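Local coordinates for protein 4-hydroxy-tetrahydrodipicolinate synthase (Thermotoga maritima, PDB 3PB0) that catalyses the condensation of pyruvate with (S)-aspartate-beta-semialdehyde to 4-hydroxy-tetrahydrodipicolinate, a step of lysine biosynthesis, at residues V254-I259 and L277-A282; V16-N21 and G269-E274; Q175-V180 and L204-D209. The protein carries 3 engineered substitutions. One frame throughout, in Å; residues are numbered along the deposited sequence.

How the contacts relate
The chain is a (beta/alpha)8 barrel followed by C-terminal helices; contact 3 lies in the barrel's outer layer, contact 1 among the added helices, and contact 2 bridges the two. Contacts 1 and 2 are neighbours, their centres about 13 Å apart. Their segments alternate along the chain, in the order 16-21, 254-259, 269-274, 277-282, so they interlock, and Asn273 packs on Pro281. Contact 1 ties together the two loops flanking helix 259-267, and contact 2 joins that region to the loop after the first barrel strand. Contact 3 is nested inside the loop that contact 2 closes; its centre lies about 30 Å from that of contact 1 and 35 Å from that of contact 2.

Contact 1: V254-I259 and L277-A282; sequences VETNPI and LPLVPA
Ile259 carries the apolar part of this contact, its side chain lying against the loop 277-282 between Leu279 and Ala282. Its CG1 takes the place beside the backbone N (chi1 -68°), which leaves CG2 anti to the backbone N and against Ala282. CG2 meets Ala282 CB at 3.7 Å, while Ile259 CD1 reaches Leu279 CD2 at 3.9 Å. The carbonyl oxygen of Val280 sits in the fork between the two branches, 3.4 Å from Ile259 CG1. Leu279 uses its other methyl against the proline: CD1 is 3.6 Å from Pro258 CD, and the two side chains meet nearly at right angles.

No direct hydrogen bond joins the segments. One water does so instead, donating to Ile259 O at 2.8 Å and accepting from Ala282 N at the same distance. Within 254-259, Ile259 N bonds to Thr256 O at 2.8 Å, closing a type VI beta turn with the cis peptide before Pro258 at its centre.

At the charged end, the extended side chain of Glu255 brings OE2 to 3.6 Å from Ala282 CA. That is only a van der Waals contact; the oxygen accepts bonds from Ser283 N, just before helix 284-296, and from Thr286 OG1 in its first turn.

Pro258 is the N-cap of helix 259-267 and packs on Glu52, while Asn257 ND2 bonds to Thr50 OG1. Since Thr50 is predicted to bind pyruvate, the contact sets the start of helix 259-267, one of the C-terminal helices that follow the eight barrel units, beside the probable active site of this TIM-barrel lyase.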
# COMPACT_ATOMS: atom_id res chain seq x y z
N VAL A 254 17.39 -0.02 0.65
CA VAL A 254 18.78 -0.51 0.87
C VAL A 254 18.85 -1.46 2.08
O VAL A 254 19.81 -2.20 2.22
CB VAL A 254 19.84 0.64 1.01
CG1 VAL A 254 19.84 1.56 -0.20
CG2 VAL A 254 19.67 1.46 2.33
N GLU A 255 17.84 -1.41 2.94
CA GLU A 255 17.54 -2.47 3.91
C GLU A 255 16.06 -2.80 3.75
O GLU A 255 15.34 -2.10 3.03
CB GLU A 255 17.90 -2.06 5.35
CG GLU A 255 19.40 -1.76 5.56
CD GLU A 255 19.78 -1.41 6.99
OE1 GLU A 255 19.49 -2.21 7.91
OE2 GLU A 255 20.40 -0.33 7.20
N THR A 256 15.60 -3.88 4.39
CA THR A 256 14.23 -4.34 4.27
C THR A 256 13.26 -3.30 4.80
O THR A 256 13.33 -2.91 5.96
CB THR A 256 14.03 -5.65 5.06
OG1 THR A 256 14.83 -6.67 4.47
CG2 THR A 256 12.57 -6.10 5.05
N ASN A 257 12.38 -2.83 3.91
CA ASN A 257 11.25 -1.96 4.29
C ASN A 257 10.42 -2.65 5.37
O ASN A 257 10.06 -3.82 5.20
CB ASN A 257 10.40 -1.73 3.04
CG ASN A 257 9.14 -0.98 3.32
OD1 ASN A 257 9.18 0.15 3.82
ND2 ASN A 257 8.00 -1.59 3.01
N PRO A 258 10.06 -1.93 6.47
CA PRO A 258 10.14 -0.49 6.75
C PRO A 258 11.37 0.02 7.53
O PRO A 258 11.32 1.13 8.09
CB PRO A 258 8.87 -0.24 7.56
CG PRO A 258 8.73 -1.51 8.36
CD PRO A 258 9.31 -2.63 7.52
N ILE A 259 12.46 -0.74 7.56
CA ILE A 259 13.68 -0.25 8.25
C ILE A 259 14.15 1.16 7.82
O ILE A 259 14.26 2.05 8.67
CB ILE A 259 14.81 -1.28 8.20
CG1 ILE A 259 14.43 -2.50 9.05
CG2 ILE A 259 16.14 -0.64 8.64
CD1 ILE A 259 15.24 -3.74 8.73
N LEU A 277 11.41 -6.65 16.58
CA LEU A 277 12.24 -7.76 16.10
C LEU A 277 11.40 -8.76 15.31
O LEU A 277 10.25 -9.00 15.66
CB LEU A 277 12.95 -8.45 17.27
CG LEU A 277 14.17 -7.77 17.90
CD1 LEU A 277 14.52 -8.50 19.19
CD2 LEU A 277 15.38 -7.73 16.96
N PRO A 278 11.97 -9.37 14.25
CA PRO A 278 13.37 -9.35 13.84
C PRO A 278 13.86 -8.15 13.01
O PRO A 278 15.02 -8.15 12.56
CB PRO A 278 13.48 -10.64 13.01
CG PRO A 278 12.14 -10.79 12.40
CD PRO A 278 11.15 -10.22 13.37
N LEU A 279 13.04 -7.12 12.81
CA LEU A 279 13.57 -5.90 12.17
C LEU A 279 14.40 -5.11 13.18
O LEU A 279 14.14 -5.16 14.37
CB LEU A 279 12.45 -5.04 11.56
CG LEU A 279 11.55 -5.76 10.55
CD1 LEU A 279 10.43 -4.85 10.10
CD2 LEU A 279 12.34 -6.31 9.33
N VAL A 280 15.41 -4.39 12.69
CA VAL A 280 16.27 -3.60 13.59
C VAL A 280 16.50 -2.19 13.01
O VAL A 280 16.42 -2.01 11.79
CB VAL A 280 17.62 -4.34 13.86
CG1 VAL A 280 17.35 -5.74 14.45
CG2 VAL A 280 18.45 -4.46 12.58
N PRO A 281 16.78 -1.19 13.87
CA PRO A 281 16.97 0.15 13.30
C PRO A 281 18.07 0.14 12.25
O PRO A 281 18.99 -0.66 12.34
CB PRO A 281 17.36 1.00 14.50
CG PRO A 281 16.79 0.29 15.67
CD PRO A 281 16.94 -1.18 15.33
N ALA A 282 17.95 1.03 11.27
CA ALA A 282 18.90 1.12 10.16
C ALA A 282 20.34 1.36 10.61
O ALA A 282 20.60 2.01 11.62
CB ALA A 282 18.47 2.20 9.23
O HOH W 1 15.45 2.28 11.15

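Contact 2: V16-N21 and G269-E274; sequences VTPFKN and GFIENE
The carboxylate of Glu274 grips the turn of the small beta hairpin 19-24, which follows the first strand of the TIM barrel. Its OE1 accepts from Asn21 N at 2.7 Å through the syn lone pair, although the N-H...O angle of 138° shows a bent bond. The other oxygen, OE2, takes the next N-H, that of Gly22. An extended side chain with CG anti to the backbone N (chi1 179°) carries the group that far. With an alanine here, the N-H groups of Asn21 and Gly22 would probably lose their carboxylate partner and the hairpin turn its direct polar tie to 269-274.

Water connects the backbones. One molecule donates to Phe19 O at 2.8 Å and accepts from Glu272 N; a second accepts from Phe19 N and lies close to Glu272 O and Glu274 O. Lys262 of helix 259-267 bonds to both Thr17 O and Glu274 O, tying the two segments again.

Phe19 turns a ring edge to the loop, CD2 lying 3.5 Å from Glu274 O, and makes a cation-pi contact with Arg276. Lys20 and Glu272 touch through their aliphatic parts, CG to CG at 3.8 Å; the opposite charges may attract weakly, but Lys20 NZ and Glu272 OE2 are 4.0 Å apart, beyond a salt bridge. Farther in, the Pro18 ring crosses Ile271 nearly perpendicularly, its CG 3.8 Å from Ile271 CG2.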
# COMPACT_ATOMS: atom_id res chain seq x y z
N VAL A 16 3.48 3.36 8.00
CA VAL A 16 4.13 2.67 9.11
C VAL A 16 3.30 2.68 10.38
O VAL A 16 2.34 3.48 10.53
CB VAL A 16 5.54 3.24 9.43
CG1 VAL A 16 6.43 3.24 8.19
CG2 VAL A 16 5.43 4.66 10.04
N THR A 17 3.65 1.75 11.27
CA THR A 17 3.10 1.68 12.62
C THR A 17 4.17 2.12 13.63
O THR A 17 5.04 1.33 14.01
CB THR A 17 2.66 0.24 12.95
OG1 THR A 17 1.67 -0.18 12.00
CG2 THR A 17 2.07 0.16 14.37
N PRO A 18 4.12 3.40 14.05
CA PRO A 18 5.07 3.96 15.00
C PRO A 18 4.99 3.25 16.34
O PRO A 18 3.89 2.93 16.81
CB PRO A 18 4.62 5.42 15.15
CG PRO A 18 3.86 5.70 13.87
CD PRO A 18 3.11 4.41 13.66
N PHE A 19 6.15 3.00 16.95
CA PHE A 19 6.23 2.40 18.27
C PHE A 19 7.11 3.29 19.12
O PHE A 19 7.97 3.99 18.60
CB PHE A 19 6.90 1.01 18.24
CG PHE A 19 6.26 0.01 17.31
CD1 PHE A 19 4.93 -0.37 17.48
CD2 PHE A 19 7.02 -0.60 16.32
CE1 PHE A 19 4.35 -1.30 16.63
CE2 PHE A 19 6.46 -1.56 15.46
CZ PHE A 19 5.12 -1.92 15.62
N LYS A 20 6.90 3.24 20.43
CA LYS A 20 7.80 3.88 21.37
C LYS A 20 7.82 3.03 22.62
O LYS A 20 6.77 2.75 23.21
CB LYS A 20 7.33 5.31 21.69
CG LYS A 20 8.22 5.99 22.71
CD LYS A 20 7.72 7.38 23.06
CE LYS A 20 8.89 8.21 23.58
NZ LYS A 20 8.50 9.62 23.81
N ASN A 21 9.03 2.60 23.00
CA ASN A 21 9.25 1.78 24.19
C ASN A 21 8.33 0.56 24.28
O ASN A 21 7.74 0.27 25.32
CB ASN A 21 9.17 2.66 25.45
CG ASN A 21 10.24 3.76 25.45
OD1 ASN A 21 9.92 4.93 25.64
ND2 ASN A 21 11.50 3.38 25.23
N GLY A 269 11.62 13.92 12.19
CA GLY A 269 10.99 14.31 13.45
C GLY A 269 9.57 13.81 13.68
O GLY A 269 8.87 14.30 14.57
N PHE A 270 9.14 12.84 12.88
CA PHE A 270 7.77 12.31 13.00
C PHE A 270 7.60 11.18 14.02
O PHE A 270 6.51 11.05 14.61
CB PHE A 270 7.22 11.86 11.64
CG PHE A 270 6.83 13.00 10.74
CD1 PHE A 270 5.61 13.65 10.91
CD2 PHE A 270 7.68 13.42 9.72
CE1 PHE A 270 5.25 14.71 10.10
CE2 PHE A 270 7.32 14.48 8.89
CZ PHE A 270 6.10 15.13 9.09
N ILE A 271 8.62 10.34 14.19
CA ILE A 271 8.49 9.10 14.99
C ILE A 271 9.77 8.73 15.71
O ILE A 271 10.82 9.30 15.43
CB ILE A 271 8.07 7.86 14.13
CG1 ILE A 271 9.17 7.51 13.10
CG2 ILE A 271 6.72 8.10 13.45
CD1 ILE A 271 9.11 6.07 12.61
N GLU A 272 9.68 7.78 16.64
CA GLU A 272 10.86 7.13 17.21
C GLU A 272 11.39 6.13 16.20
O GLU A 272 10.61 5.43 15.56
CB GLU A 272 10.51 6.39 18.51
CG GLU A 272 9.96 7.31 19.62
CD GLU A 272 10.93 8.42 19.99
OE1 GLU A 272 12.16 8.17 19.95
OE2 GLU A 272 10.47 9.53 20.29
N ASN A 273 12.70 6.06 16.05
CA ASN A 273 13.31 5.04 15.20
C ASN A 273 13.28 3.69 15.90
O ASN A 273 14.31 3.18 16.34
CB ASN A 273 14.74 5.41 14.86
CG ASN A 273 15.30 4.56 13.76
OD1 ASN A 273 14.57 3.87 13.04
ND2 ASN A 273 16.62 4.61 13.61
N GLU A 274 12.08 3.11 16.01
CA GLU A 274 11.89 1.88 16.75
C GLU A 274 11.10 0.84 15.96
O GLU A 274 9.98 1.08 15.54
CB GLU A 274 11.22 2.15 18.11
CG GLU A 274 10.98 0.89 18.94
CD GLU A 274 10.37 1.17 20.30
OE1 GLU A 274 10.79 2.16 20.94
OE2 GLU A 274 9.47 0.41 20.73
O HOH W 2 7.31 6.49 17.42
O HOH W 3 8.62 3.53 15.36

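Contact 3: Q175-V180 and L204-D209; sequences QIDRTV and LCAGGD
Val180 presses one methyl onto the turn that ends helix 200-205, and here the contact is tight. With CG1 anti to the backbone N (chi1 177°), that methyl lies 3.2 Å from Ala206 O and 3.5 Å from Gly207 C; the second, CG2, only skirts Gly208 N. Gly207 has a positive phi of 107°, and its N-H to Leu204 O at 2.9 Å is one of two bonds of the Schellman motif ending the helix. A beta carbon on it would come within 3.2 Å of Val180 CG1, so both the backbone and the neighbouring helix favour glycine.

On the partly exposed side the fit slackens. Ala206 CB is 4.2 Å from Ile176 CG2 and about as far from Asp177 OD1, an oxygen engaged with Tyr202 OH. Instead of a direct bond, a water donates to Asp177 O at 2.6 Å and to Ala206 O at 3.1 Å, spanning the two backbones.

Val180 also packs on Val192 of strand 191-194, and Asp209, just past the turn, forms salt bridges with Arg9 and Lys184. The arrangement is that of successive outer helices in a (beta/alpha)8 barrel, meeting where an alpha-beta loop turns from helix 200-205 into strand 210-213.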
# COMPACT_ATOMS: atom_id res chain seq x y z
N GLN A 175 3.69 -7.81 -17.57
CA GLN A 175 2.56 -8.11 -16.70
C GLN A 175 1.69 -6.88 -16.53
O GLN A 175 0.47 -6.96 -16.67
CB GLN A 175 3.04 -8.62 -15.33
CG GLN A 175 1.94 -8.64 -14.23
CD GLN A 175 1.41 -10.02 -13.91
OE1 GLN A 175 1.80 -11.02 -14.53
NE2 GLN A 175 0.52 -10.09 -12.92
N ILE A 176 2.31 -5.73 -16.24
CA ILE A 176 1.57 -4.48 -15.99
C ILE A 176 0.66 -4.11 -17.17
O ILE A 176 -0.54 -3.79 -16.97
CB ILE A 176 2.54 -3.31 -15.62
CG1 ILE A 176 3.14 -3.54 -14.22
CG2 ILE A 176 1.81 -1.94 -15.67
CD1 ILE A 176 4.43 -2.77 -13.95
N ASP A 177 1.22 -4.15 -18.39
CA ASP A 177 0.46 -3.85 -19.61
C ASP A 177 -0.82 -4.66 -19.65
O ASP A 177 -1.89 -4.12 -19.87
CB ASP A 177 1.27 -4.16 -20.89
CG ASP A 177 2.45 -3.20 -21.10
OD1 ASP A 177 2.67 -2.33 -20.22
OD2 ASP A 177 3.17 -3.35 -22.13
N ARG A 178 -0.70 -5.96 -19.40
CA ARG A 178 -1.83 -6.89 -19.49
C ARG A 178 -2.79 -6.85 -18.29
O ARG A 178 -4.00 -6.97 -18.47
CB ARG A 178 -1.33 -8.30 -19.77
CG ARG A 178 -0.60 -8.40 -21.11
CD ARG A 178 -0.09 -9.81 -21.36
NE ARG A 178 -1.16 -10.64 -21.91
CZ ARG A 178 -1.74 -11.66 -21.28
NH1 ARG A 178 -2.70 -12.34 -21.90
NH2 ARG A 178 -1.36 -12.01 -20.06
N THR A 179 -2.25 -6.70 -17.08
CA THR A 179 -3.09 -6.48 -15.89
C THR A 179 -4.03 -5.28 -16.09
O THR A 179 -5.24 -5.39 -15.84
CB THR A 179 -2.23 -6.31 -14.63
OG1 THR A 179 -1.43 -7.48 -14.46
CG2 THR A 179 -3.08 -6.10 -13.35
N VAL A 180 -3.50 -4.17 -16.58
CA VAL A 180 -4.32 -3.00 -16.89
C VAL A 180 -5.32 -3.26 -18.04
O VAL A 180 -6.52 -3.01 -17.89
CB VAL A 180 -3.44 -1.75 -17.23
CG1 VAL A 180 -4.32 -0.56 -17.62
CG2 VAL A 180 -2.56 -1.38 -16.06
N LEU A 204 0.98 4.21 -14.79
CA LEU A 204 0.09 5.28 -15.18
C LEU A 204 0.05 5.41 -16.71
O LEU A 204 -1.03 5.51 -17.30
CB LEU A 204 0.51 6.59 -14.53
CG LEU A 204 0.35 6.80 -13.02
CD1 LEU A 204 1.00 8.10 -12.63
CD2 LEU A 204 -1.14 6.79 -12.60
N CYS A 205 1.23 5.39 -17.35
CA CYS A 205 1.32 5.52 -18.80
C CYS A 205 0.62 4.34 -19.47
O CYS A 205 0.09 4.48 -20.58
CB CYS A 205 2.79 5.63 -19.24
SG CYS A 205 3.50 7.26 -18.92
N ALA A 206 0.62 3.20 -18.79
CA ALA A 206 -0.07 2.00 -19.25
C ALA A 206 -1.59 2.03 -19.05
O ALA A 206 -2.28 1.12 -19.50
CB ALA A 206 0.53 0.76 -18.56
N GLY A 207 -2.12 3.05 -18.37
CA GLY A 207 -3.57 3.16 -18.19
C GLY A 207 -4.09 2.86 -16.78
O GLY A 207 -5.30 2.79 -16.58
N GLY A 208 -3.18 2.69 -15.82
CA GLY A 208 -3.51 2.39 -14.42
C GLY A 208 -3.92 3.59 -13.58
O GLY A 208 -4.06 4.70 -14.10
N ASP A 209 -4.06 3.38 -12.28
CA ASP A 209 -4.80 4.31 -11.42
C ASP A 209 -4.03 4.98 -10.29
O ASP A 209 -4.59 5.81 -9.57
CB ASP A 209 -6.02 3.58 -10.85
CG ASP A 209 -6.98 3.16 -11.94
OD1 ASP A 209 -7.62 4.06 -12.52
OD2 ASP A 209 -7.06 1.96 -12.23
O HOH W 4 -1.94 -1.67 -20.84